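Local structure of nitrite oxidoreductase subunit A (Kuenenia stuttgartiensis, 7B04) at residues 569-574 and 706-711; 434-439 and 459-464; 956-961 and 1015-1020; 833-838 and 1070-1075. The protein is a NarG-like member of the molybdopterin oxidoreductase family that carries an iron/sulfur cluster, a molybdenum atom and two copies of a pterin guanylate group. All coordinates share one frame; numbering follows the deposited sequence.

Contact 1: residues 569-574 and 706-711; sequences GNFQAS and FEITNS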
# COMPACT_ATOMS: atom_id res chain seq x y z
N GLY B 569 5.75 -25.47 6.85
CA GLY B 569 5.77 -26.37 7.98
C GLY B 569 4.49 -26.41 8.77
O GLY B 569 4.43 -27.12 9.78
N ASN B 570 3.47 -25.64 8.37
CA ASN B 570 2.15 -25.79 8.97
C ASN B 570 1.58 -27.17 8.70
O ASN B 570 0.87 -27.72 9.54
CB ASN B 570 1.21 -24.70 8.45
CG ASN B 570 1.37 -23.39 9.19
OD1 ASN B 570 1.46 -23.36 10.41
ND2 ASN B 570 1.40 -22.29 8.44
N PHE B 571 1.89 -27.74 7.53
CA PHE B 571 1.58 -29.14 7.25
C PHE B 571 2.69 -29.98 7.87
O PHE B 571 3.50 -30.63 7.20
CB PHE B 571 1.44 -29.37 5.75
CG PHE B 571 0.39 -28.51 5.11
CD1 PHE B 571 -0.93 -28.93 5.04
CD2 PHE B 571 0.71 -27.28 4.56
CE1 PHE B 571 -1.90 -28.14 4.45
CE2 PHE B 571 -0.25 -26.49 3.97
CZ PHE B 571 -1.56 -26.92 3.91
N GLN B 572 2.71 -29.96 9.20
CA GLN B 572 3.83 -30.47 9.98
C GLN B 572 3.75 -31.99 10.10
O GLN B 572 2.71 -32.54 10.48
CB GLN B 572 3.82 -29.83 11.37
CG GLN B 572 4.98 -30.18 12.28
CD GLN B 572 6.31 -29.69 11.74
OE1 GLN B 572 7.21 -30.48 11.47
NE2 GLN B 572 6.44 -28.38 11.57
N ALA B 573 4.85 -32.66 9.76
CA ALA B 573 4.91 -34.11 9.79
C ALA B 573 5.36 -34.61 11.15
O ALA B 573 6.22 -34.01 11.80
CB ALA B 573 5.87 -34.63 8.71
N SER B 574 4.77 -35.73 11.58
CA SER B 574 5.15 -36.38 12.83
C SER B 574 4.65 -37.83 12.77
O SER B 574 3.98 -38.23 11.82
CB SER B 574 4.60 -35.64 14.05
OG SER B 574 3.19 -35.73 14.14
N PHE B 706 -10.45 -25.87 -6.17
CA PHE B 706 -10.24 -25.41 -4.80
C PHE B 706 -8.75 -25.26 -4.50
O PHE B 706 -7.90 -25.91 -5.11
CB PHE B 706 -10.90 -26.37 -3.81
CG PHE B 706 -12.38 -26.49 -3.98
CD1 PHE B 706 -13.21 -25.41 -3.72
CD2 PHE B 706 -12.95 -27.68 -4.40
CE1 PHE B 706 -14.58 -25.51 -3.88
CE2 PHE B 706 -14.32 -27.79 -4.56
CZ PHE B 706 -15.13 -26.70 -4.29
N GLU B 707 -8.45 -24.39 -3.54
CA GLU B 707 -7.07 -24.13 -3.16
C GLU B 707 -6.97 -23.89 -1.66
O GLU B 707 -7.89 -23.35 -1.04
CB GLU B 707 -6.50 -22.92 -3.92
CG GLU B 707 -5.00 -22.83 -3.82
CD GLU B 707 -4.32 -24.04 -4.43
OE1 GLU B 707 -4.77 -24.50 -5.50
OE2 GLU B 707 -3.35 -24.55 -3.83
N ILE B 708 -5.84 -24.29 -1.09
CA ILE B 708 -5.59 -24.25 0.35
C ILE B 708 -4.45 -23.28 0.63
O ILE B 708 -3.48 -23.21 -0.14
CB ILE B 708 -5.27 -25.65 0.90
CG1 ILE B 708 -4.87 -25.60 2.37
CG2 ILE B 708 -4.17 -26.31 0.07
CD1 ILE B 708 -5.98 -25.17 3.28
N THR B 709 -4.57 -22.52 1.71
CA THR B 709 -3.50 -21.63 2.14
C THR B 709 -3.54 -21.49 3.66
O THR B 709 -4.58 -21.70 4.29
CB THR B 709 -3.57 -20.24 1.49
OG1 THR B 709 -2.48 -19.45 1.96
CG2 THR B 709 -4.86 -19.55 1.88
N ASN B 710 -2.40 -21.09 4.22
CA ASN B 710 -2.26 -20.80 5.64
C ASN B 710 -1.39 -19.57 5.77
O ASN B 710 -0.95 -18.98 4.78
CB ASN B 710 -1.62 -21.97 6.41
CG ASN B 710 -2.26 -23.31 6.11
OD1 ASN B 710 -3.48 -23.44 6.09
ND2 ASN B 710 -1.42 -24.32 5.89
N SER B 711 -1.15 -19.14 7.01
CA SER B 711 -0.29 -18.00 7.26
C SER B 711 0.54 -18.25 8.51
O SER B 711 0.26 -19.14 9.31
CB SER B 711 -1.09 -16.70 7.39
OG SER B 711 -0.26 -15.61 7.74
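Asn570 and Phe571, at the end of a short 3-10 turn, pack against Ile708 of strand 707-709 and against Asn710 and Ser711. Asn570 touches with its CB and with its ND2. CB already lies beside the side-chain amide of Asn710. CG stands anti to the carbonyl carbon (chi1 -83°), and the two asparagine side chains then run antiparallel past one another, their amide planes 87° apart. At the tip, ND2 packs on the CB of Asn710 at 3.7 Å and gives a weak hydrogen bond to the backbone O of Ser711, 3.5 Å away. Phe571 works differently, reaching out with the far rim of its ring. CZ lies 3.9 Å from Ile708 CG1, which meets the ring edge in its plane, while the amide of Asn710 approaches the same ring obliquely. An inverse gamma turn centred on Phe571, with a weak bond from Gln572 N to Asn570 O, bends the backbone at this point. Leu773 of helix 767-774 also packs on Phe571, and Ile717 and Ile719 pack on Ile708. Beyond Asn710, Ser711 OG is hydrogen-bonded to O of Thr72, the residue after Asp71 of the iron/sulfur cluster pocket. The contact thus joins a buried loop to an outer strand of a small antiparallel sheet, and the Ser711 side chain lies about 9 Å from both the cluster and an MD1 group.

Contact 2: residues 434-439 and 459-464; sequences WDAKSK and DPVLEG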
# COMPACT_ATOMS: atom_id res chain seq x y z
N TRP B 434 28.93 -26.68 35.87
CA TRP B 434 29.46 -26.70 37.22
C TRP B 434 28.32 -26.59 38.22
O TRP B 434 27.69 -25.52 38.32
CB TRP B 434 30.47 -25.57 37.40
CG TRP B 434 31.22 -25.61 38.70
CD1 TRP B 434 30.80 -25.13 39.90
CD2 TRP B 434 32.53 -26.17 38.92
NE1 TRP B 434 31.76 -25.36 40.85
CE2 TRP B 434 32.83 -25.99 40.28
CE3 TRP B 434 33.47 -26.81 38.09
CZ2 TRP B 434 34.03 -26.42 40.84
CZ3 TRP B 434 34.66 -27.23 38.66
CH2 TRP B 434 34.93 -27.04 40.02
N ASP B 435 28.05 -27.67 38.95
CA ASP B 435 26.99 -27.68 39.95
C ASP B 435 27.41 -26.84 41.15
O ASP B 435 28.54 -26.94 41.63
CB ASP B 435 26.69 -29.12 40.39
CG ASP B 435 25.56 -29.21 41.42
OD1 ASP B 435 25.35 -28.28 42.23
OD2 ASP B 435 24.85 -30.24 41.40
N ALA B 436 26.48 -26.03 41.64
CA ALA B 436 26.75 -25.24 42.83
C ALA B 436 26.70 -26.08 44.10
O ALA B 436 27.42 -25.78 45.05
CB ALA B 436 25.74 -24.09 42.93
N LYS B 437 25.85 -27.11 44.13
CA LYS B 437 25.64 -27.82 45.39
C LYS B 437 26.81 -28.75 45.71
O LYS B 437 27.33 -28.73 46.83
CB LYS B 437 24.34 -28.62 45.33
N SER B 438 27.22 -29.58 44.75
CA SER B 438 28.44 -30.37 44.89
C SER B 438 29.49 -29.66 44.04
O SER B 438 29.41 -29.70 42.81
CB SER B 438 28.26 -31.82 44.46
OG SER B 438 28.47 -32.03 43.07
N LYS B 439 30.44 -29.00 44.70
CA LYS B 439 31.46 -28.24 43.99
C LYS B 439 32.22 -29.14 43.02
O LYS B 439 32.85 -30.11 43.44
CB LYS B 439 32.41 -27.59 45.00
CG LYS B 439 31.95 -26.23 45.50
CD LYS B 439 30.84 -26.35 46.54
CE LYS B 439 31.36 -26.78 47.91
NZ LYS B 439 30.29 -26.70 48.95
N ASP B 459 22.41 -27.68 40.08
CA ASP B 459 22.14 -26.24 40.19
C ASP B 459 23.35 -25.54 39.60
O ASP B 459 24.33 -25.24 40.29
CB ASP B 459 21.89 -25.80 41.63
CG ASP B 459 21.56 -24.32 41.73
OD1 ASP B 459 20.56 -23.89 41.11
OD2 ASP B 459 22.29 -23.58 42.43
N PRO B 460 23.33 -25.29 38.29
CA PRO B 460 24.50 -24.73 37.60
C PRO B 460 24.92 -23.39 38.19
O PRO B 460 24.17 -22.73 38.91
CB PRO B 460 24.02 -24.57 36.16
CG PRO B 460 22.87 -25.51 36.02
CD PRO B 460 22.20 -25.52 37.37
N VAL B 461 26.17 -23.01 37.90
CA VAL B 461 26.69 -21.71 38.29
C VAL B 461 26.89 -20.88 37.03
O VAL B 461 27.46 -21.35 36.04
CB VAL B 461 28.01 -21.83 39.09
CG1 VAL B 461 27.79 -22.60 40.37
CG2 VAL B 461 29.11 -22.47 38.25
N LEU B 462 26.37 -19.65 37.06
CA LEU B 462 26.49 -18.74 35.94
C LEU B 462 27.91 -18.18 35.82
O LEU B 462 28.39 -17.96 34.71
CB LEU B 462 25.44 -17.63 36.01
CG LEU B 462 24.05 -18.22 35.71
CD1 LEU B 462 22.99 -17.13 35.63
CD2 LEU B 462 24.08 -19.06 34.43
N GLU B 463 28.55 -17.88 36.95
CA GLU B 463 29.89 -17.30 36.94
C GLU B 463 30.91 -18.32 37.42
O GLU B 463 30.59 -19.30 38.09
CB GLU B 463 29.96 -16.06 37.83
CG GLU B 463 28.97 -14.98 37.47
CD GLU B 463 29.03 -13.81 38.43
OE1 GLU B 463 28.97 -14.05 39.65
OE2 GLU B 463 29.12 -12.66 37.95
N GLY B 464 32.17 -18.05 37.08
CA GLY B 464 33.26 -18.90 37.50
C GLY B 464 34.27 -19.23 36.42
O GLY B 464 33.93 -19.39 35.24
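Two backbone bonds, one from Ala436 N to Asp459 O and one from Val461 N to Trp434 O, join the segments around their closest pair, Asp435 and Pro460, whose CA atoms are 4.5 Å apart. The first is the firmer, 2.7 Å from Ala436 N to Asp459 O with an N-H...O angle of 158°. The second is weak, bent to 124°, and the same Trp434 O also receives a CA-H...O contact from Pro460 CA at 3.4 Å. Val461 carries most of the side-chain packing: CG1 reaches Ala436 as well as Trp434, while CG2 is against Trp434. CG1, anti to the carbonyl carbon (chi1 -61°), meets Ala436 CB at 3.6 Å. CG2 lies 3.5 Å from Trp434 CB and 3.6 Å from Trp434 CD1, so it sits where the indole leaves its CB and approaches the ring obliquely. The valine and tryptophan side chains run side by side in the same direction. Ala436 CB is also approached by Asp459 OD2, at 3.5 Å. The indole continues to Phe466, on which it is stacked, and touches Leu468 and Pro441; Val461 packs on Phe466 as well. Together these contacts bring the loop that leads into strand 465-469 against the turn of a beta-hairpin, strands 431-435 and 440-444, at the periphery of the chain, with one main-chain bond of good geometry and a small apolar patch between them.

Contact 3: residues 956-961 and 1015-1020; sequences QIHIHP and CTMMKH. With MD1 (phosphoric acid 4-(2-amino-4-oxo-3,4,5,6,-tetrahydro-pteridin-6-yl)-2-hydroxy-3,4-dimercapto-but-3-en-yl ester guanylate ester), chain C.
His958 and Met1017 form a hydrogen-bonded antiparallel pair in the mixed sheet that includes strands 956-959 and 1015-1018, consistent with the double-psi barrel found in this family; the second segment runs on to His1020 in an MD1 pocket. His958 N binds Met1017 O at 2.7 Å, and Met1017 N returns a bond to His958 O at 3.1 Å. On the same face of the sheet, the bent Met1017 chain (chi2 -84°, chi3 -81°) carries methyl CE over one face of the His958 imidazole, 3.7 Å from its centroid, in a CH-pi contact. The ring's ND1 is bonded to Asn1008 ND2. On the other face, Ile957 CG1 packs on Met1018 CG at 3.7 Å, and Ile957 CD1 touches Thr1016 CB.

Past the strand, His1020 uses both a face and an edge: C16 of the MD1 pterin lies over its centre, 3.3 Å above the plane, while NE2 donates to O11 of MD1 at 2.6 Å, with O11 in the ring plane.

Strand 1001-1007 continues the sheet beside 956-959, and strand 911-914 beside 1015-1018. At the end of its strand, His960 ND1 caps the N terminus of helix 961-966 by binding Gln962 N.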
# COMPACT_ATOMS: atom_id res chain seq x y z
N GLN B 956 10.42 6.78 -7.18
CA GLN B 956 11.14 7.90 -6.59
C GLN B 956 12.17 7.41 -5.58
O GLN B 956 12.05 6.32 -5.02
CB GLN B 956 10.17 8.88 -5.91
CG GLN B 956 9.43 8.29 -4.71
CD GLN B 956 8.40 9.23 -4.12
OE1 GLN B 956 8.23 10.36 -4.60
NE2 GLN B 956 7.70 8.78 -3.09
N ILE B 957 13.19 8.23 -5.36
CA ILE B 957 14.23 7.97 -4.36
C ILE B 957 14.18 9.06 -3.30
O ILE B 957 14.05 10.25 -3.61
CB ILE B 957 15.64 7.89 -4.99
CG1 ILE B 957 16.68 7.58 -3.91
CG2 ILE B 957 16.00 9.18 -5.71
CD1 ILE B 957 18.06 7.30 -4.45
N HIS B 958 14.26 8.64 -2.04
CA HIS B 958 14.27 9.57 -0.92
C HIS B 958 15.71 9.98 -0.61
O HIS B 958 16.60 9.14 -0.54
CB HIS B 958 13.64 8.93 0.32
CG HIS B 958 12.15 8.79 0.24
ND1 HIS B 958 11.29 9.52 1.03
CD2 HIS B 958 11.37 8.00 -0.54
CE1 HIS B 958 10.05 9.18 0.75
NE2 HIS B 958 10.07 8.26 -0.20
N ILE B 959 15.92 11.28 -0.43
CA ILE B 959 17.24 11.83 -0.12
C ILE B 959 17.06 12.98 0.86
O ILE B 959 16.09 13.74 0.77
CB ILE B 959 18.00 12.26 -1.39
CG1 ILE B 959 19.41 12.74 -1.04
CG2 ILE B 959 17.22 13.31 -2.17
CD1 ILE B 959 20.35 12.79 -2.23
N HIS B 960 18.00 13.11 1.79
CA HIS B 960 17.97 14.23 2.72
C HIS B 960 18.17 15.55 1.97
O HIS B 960 18.98 15.62 1.04
CB HIS B 960 19.06 14.06 3.78
CG HIS B 960 19.00 15.07 4.89
ND1 HIS B 960 19.61 16.30 4.81
CD2 HIS B 960 18.38 15.03 6.09
CE1 HIS B 960 19.39 16.97 5.92
NE2 HIS B 960 18.64 16.23 6.72
N PRO B 961 17.42 16.60 2.34
CA PRO B 961 17.53 17.87 1.59
C PRO B 961 18.94 18.42 1.51
O PRO B 961 19.37 18.85 0.44
CB PRO B 961 16.59 18.80 2.37
CG PRO B 961 15.62 17.89 3.05
CD PRO B 961 16.41 16.67 3.41
N CYS B 1015 21.88 8.34 3.90
CA CYS B 1015 20.95 7.24 3.68
C CYS B 1015 19.87 7.65 2.70
O CYS B 1015 19.22 8.69 2.88
CB CYS B 1015 20.31 6.78 5.00
SG CYS B 1015 19.20 5.36 4.82
N THR B 1016 19.70 6.84 1.67
CA THR B 1016 18.71 7.05 0.62
C THR B 1016 17.79 5.84 0.57
O THR B 1016 18.16 4.74 0.96
CB THR B 1016 19.38 7.27 -0.74
OG1 THR B 1016 20.07 6.07 -1.12
CG2 THR B 1016 20.37 8.42 -0.67
N MET B 1017 16.57 6.06 0.07
CA MET B 1017 15.55 5.03 0.13
C MET B 1017 14.81 4.94 -1.20
O MET B 1017 14.40 5.96 -1.75
CB MET B 1017 14.55 5.31 1.26
CG MET B 1017 13.63 4.14 1.58
SD MET B 1017 12.17 4.01 0.53
CE MET B 1017 11.09 5.21 1.29
N MET B 1018 14.64 3.71 -1.68
CA MET B 1018 13.75 3.41 -2.79
C MET B 1018 12.88 2.24 -2.38
O MET B 1018 13.38 1.25 -1.85
CB MET B 1018 14.54 3.05 -4.06
CG MET B 1018 15.46 4.14 -4.57
SD MET B 1018 16.21 3.71 -6.16
CE MET B 1018 17.38 2.45 -5.65
N LYS B 1019 11.57 2.35 -2.60
CA LYS B 1019 10.70 1.24 -2.26
C LYS B 1019 10.96 0.10 -3.23
O LYS B 1019 11.36 0.31 -4.38
CB LYS B 1019 9.24 1.67 -2.27
CG LYS B 1019 8.87 2.56 -1.08
CD LYS B 1019 9.08 1.81 0.24
CE LYS B 1019 8.62 2.63 1.43
NZ LYS B 1019 8.92 1.97 2.73
N HIS B 1020 10.75 -1.12 -2.76
CA HIS B 1020 11.16 -2.31 -3.51
C HIS B 1020 10.10 -2.67 -4.54
O HIS B 1020 8.90 -2.48 -4.30
CB HIS B 1020 11.38 -3.49 -2.56
CG HIS B 1020 11.57 -4.79 -3.27
ND1 HIS B 1020 12.54 -4.97 -4.24
CD2 HIS B 1020 10.93 -5.98 -3.17
CE1 HIS B 1020 12.48 -6.20 -4.70
NE2 HIS B 1020 11.51 -6.84 -4.07
PB MD1 C . 7.90 -12.28 -5.49
O3B MD1 C . 6.84 -11.02 -5.51
O1B MD1 C . 8.55 -12.36 -6.85
O2B MD1 C . 7.14 -13.55 -5.22
O3A MD1 C . 9.07 -12.11 -4.33
C10 MD1 C . 8.90 -11.27 -3.22
C11 MD1 C . 10.26 -10.59 -2.89
O11 MD1 C . 10.29 -9.12 -3.56
C12 MD1 C . 10.47 -10.55 -1.57
S12 MD1 C . 9.15 -11.13 -0.46
C13 MD1 C . 11.77 -10.08 -0.86
S13 MD1 C . 11.69 -10.17 0.95
C14 MD1 C . 13.01 -9.56 -1.43
N15 MD1 C . 13.01 -8.00 -1.07
C16 MD1 C . 13.91 -7.20 -1.79
C15 MD1 C . 14.17 -5.81 -1.33
O14 MD1 C . 13.62 -5.40 -0.36
N17 MD1 C . 15.11 -4.93 -2.08
C17 MD1 C . 15.81 -5.45 -3.34
N16 MD1 C . 16.73 -4.60 -4.07
N18 MD1 C . 15.57 -6.86 -3.83
C20 MD1 C . 14.67 -7.73 -3.12
N8 MD1 C . 14.47 -9.03 -3.61
C7 MD1 C . 13.38 -9.92 -2.85
PA MD1 C . 5.48 -11.00 -6.44
O1A MD1 C . 4.42 -10.12 -5.80
O2A MD1 C . 5.85 -10.44 -7.78
O5' MD1 C . 4.85 -12.49 -6.73
C5' MD1 C . 3.58 -12.52 -7.31
C4' MD1 C . 3.67 -12.73 -8.86
O4' MD1 C . 2.73 -13.89 -9.29
C1' MD1 C . 1.48 -13.19 -9.91
N9 MD1 C . 0.22 -13.75 -9.35
C4 MD1 C . -0.10 -15.00 -9.62
N3 MD1 C . 0.59 -16.04 -10.42
C2 MD1 C . -0.00 -17.36 -10.55
N2 MD1 C . 0.68 -18.37 -11.33
N1 MD1 C . -1.25 -17.68 -9.91
C6 MD1 C . -1.91 -16.67 -9.14
O6 MD1 C . -2.94 -16.93 -8.61
C5 MD1 C . -1.29 -15.28 -9.01
N7 MD1 C . -1.67 -14.18 -8.37
C8 MD1 C . -0.75 -13.22 -8.57
C2' MD1 C . 1.60 -11.95 -9.65
O2' MD1 C . 1.08 -11.15 -10.75
C3' MD1 C . 3.23 -11.70 -9.48
O3' MD1 C . 3.84 -11.60 -10.80

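Contact 4: residues 833-838 and 1070-1075; sequences DEPEII and LDSLFH
Ser1072 and Glu836 meet through their polar ends: Ser1072 OG gives a weak hydrogen bond to Glu836 OE1 at 2.9 Å. Ser1072 OG is flanked by its own backbone N and C (chi1 63°), while the glutamate chain bends at chi2 (89°) to bring its carboxylate round. Glu834 and Ile837 also touch the loop, and Pro835 brushes Ser1072. Glu834 sets its CG 3.3 Å from the backbone O of Ser1072. Ile837 crosses Leu1070 at about a right angle, its CD1 3.8 Å from Leu1070 CD1; the other methyl of that leucine, CD2, packs on Glu836 CB at 3.9 Å. The loop thus meets the helix start through the apolar contacts of Leu1070 and through the Ser1072-Glu836 bond.

In the next shell, Glu834 occupies the N-cap position and its backbone O accepts Ile838 N at 3.2 Å. Glu836 therefore lies in the first turn, where the helix dipole would be expected to favour a negative charge. The loop is held by Leu1070 O bonded to His641, Leu1070 N to His1092, and the Asp1071 carboxylate to Thr640 and Lys639 N. Beyond Leu1073, an inverse gamma turn centred on Phe1074 leads to His1075, whose backbone is hydrogen-bonded to that of Ile1084.

The start of helix 835-840 therefore rests on the loop before strand 1075-1076, and Phe282 of helix 280-283 packs on Ile837, Leu1070 and Leu1073 alike.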
# COMPACT_ATOMS: atom_id res chain seq x y z
N ASP B 833 29.96 -23.40 18.70
CA ASP B 833 31.30 -23.97 18.71
C ASP B 833 31.63 -24.77 17.45
O ASP B 833 32.68 -25.41 17.39
CB ASP B 833 31.51 -24.85 19.95
CG ASP B 833 30.56 -26.03 20.00
OD1 ASP B 833 29.65 -26.12 19.14
OD2 ASP B 833 30.71 -26.88 20.91
N GLU B 834 30.75 -24.75 16.45
CA GLU B 834 31.00 -25.51 15.23
C GLU B 834 32.30 -25.05 14.57
O GLU B 834 32.62 -23.86 14.61
CB GLU B 834 29.82 -25.36 14.26
CG GLU B 834 28.58 -26.14 14.66
CD GLU B 834 27.72 -25.40 15.68
OE1 GLU B 834 28.04 -24.24 15.99
OE2 GLU B 834 26.74 -25.99 16.17
N PRO B 835 33.07 -25.97 13.97
CA PRO B 835 34.42 -25.60 13.49
C PRO B 835 34.45 -24.45 12.50
O PRO B 835 35.31 -23.58 12.61
CB PRO B 835 34.93 -26.91 12.86
CG PRO B 835 34.13 -27.99 13.51
CD PRO B 835 32.78 -27.40 13.75
N GLU B 836 33.53 -24.43 11.53
CA GLU B 836 33.55 -23.35 10.54
C GLU B 836 33.28 -22.00 11.19
O GLU B 836 33.86 -20.98 10.79
CB GLU B 836 32.52 -23.63 9.44
CG GLU B 836 32.73 -24.93 8.69
CD GLU B 836 32.02 -26.10 9.33
OE1 GLU B 836 31.35 -25.90 10.36
OE2 GLU B 836 32.14 -27.23 8.81
N ILE B 837 32.42 -21.97 12.21
CA ILE B 837 32.07 -20.72 12.86
C ILE B 837 33.26 -20.14 13.60
O ILE B 837 33.48 -18.92 13.60
CB ILE B 837 30.86 -20.93 13.79
CG1 ILE B 837 29.65 -21.39 12.98
CG2 ILE B 837 30.54 -19.66 14.56
CD1 ILE B 837 28.49 -21.86 13.82
N ILE B 838 34.06 -20.99 14.25
CA ILE B 838 35.24 -20.51 14.95
C ILE B 838 36.31 -20.04 13.96
O ILE B 838 37.00 -19.04 14.20
CB ILE B 838 35.78 -21.59 15.90
CG1 ILE B 838 34.73 -21.96 16.95
CG2 ILE B 838 37.07 -21.14 16.57
CD1 ILE B 838 35.08 -23.19 17.76
N LEU B 1070 26.71 -23.86 6.03
CA LEU B 1070 27.36 -24.82 6.91
C LEU B 1070 26.86 -26.24 6.66
O LEU B 1070 25.72 -26.45 6.24
CB LEU B 1070 27.10 -24.46 8.38
CG LEU B 1070 27.50 -23.09 8.90
CD1 LEU B 1070 27.41 -23.07 10.42
CD2 LEU B 1070 28.90 -22.73 8.44
N ASP B 1071 27.73 -27.20 6.92
CA ASP B 1071 27.39 -28.62 6.85
C ASP B 1071 27.16 -29.25 8.21
O ASP B 1071 26.69 -30.39 8.27
CB ASP B 1071 28.50 -29.39 6.12
CG ASP B 1071 28.52 -29.13 4.63
OD1 ASP B 1071 27.45 -28.84 4.06
OD2 ASP B 1071 29.61 -29.23 4.03
N SER B 1072 27.48 -28.55 9.30
CA SER B 1072 27.46 -29.11 10.65
C SER B 1072 26.55 -28.33 11.60
O SER B 1072 26.84 -28.22 12.79
CB SER B 1072 28.87 -29.18 11.21
OG SER B 1072 29.44 -27.89 11.34
N LEU B 1073 25.45 -27.78 11.09
CA LEU B 1073 24.51 -26.99 11.89
C LEU B 1073 23.31 -27.85 12.30
O LEU B 1073 22.34 -27.97 11.55
CB LEU B 1073 24.06 -25.73 11.15
CG LEU B 1073 23.21 -24.85 12.07
CD1 LEU B 1073 23.99 -24.44 13.31
CD2 LEU B 1073 22.67 -23.63 11.34
N PHE B 1074 23.40 -28.45 13.48
CA PHE B 1074 22.32 -29.27 14.03
C PHE B 1074 21.07 -28.44 14.34
O PHE B 1074 20.92 -27.95 15.46
CB PHE B 1074 22.80 -29.97 15.30
CG PHE B 1074 21.75 -30.80 15.97
CD1 PHE B 1074 21.34 -32.00 15.42
CD2 PHE B 1074 21.18 -30.39 17.16
CE1 PHE B 1074 20.37 -32.77 16.03
CE2 PHE B 1074 20.21 -31.15 17.79
CZ PHE B 1074 19.81 -32.34 17.22
N HIS B 1075 20.20 -28.25 13.35
CA HIS B 1075 18.91 -27.59 13.55
C HIS B 1075 17.77 -28.53 13.16
O HIS B 1075 17.98 -29.66 12.71
CB HIS B 1075 18.84 -26.27 12.78
CG HIS B 1075 19.10 -26.40 11.32
ND1 HIS B 1075 20.36 -26.61 10.80
CD2 HIS B 1075 18.26 -26.35 10.26
CE1 HIS B 1075 20.28 -26.69 9.49
NE2 HIS B 1075 19.02 -26.53 9.13

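Reading from the N terminus, contact 2 comes first and closes a short loop of 19 residues at the periphery, holding the end of a hairpin strand to the approach of strand 465-469. Contact 1 follows in series and closes 131 residues, bringing the loop after strand 558-561 to strand 707-709. Contact 4 then opens at helix 835-840 and closes at 1070-1075, tying the start of that helix to the loop before strand 1075-1076 and enclosing contact 3, whose paired strands are nested in that large loop. None of the four touch; contacts 1 and 4 come nearest, about 11 Å between nearest atoms, while contacts 1 and 3 lie on opposite sides of the chain's centre.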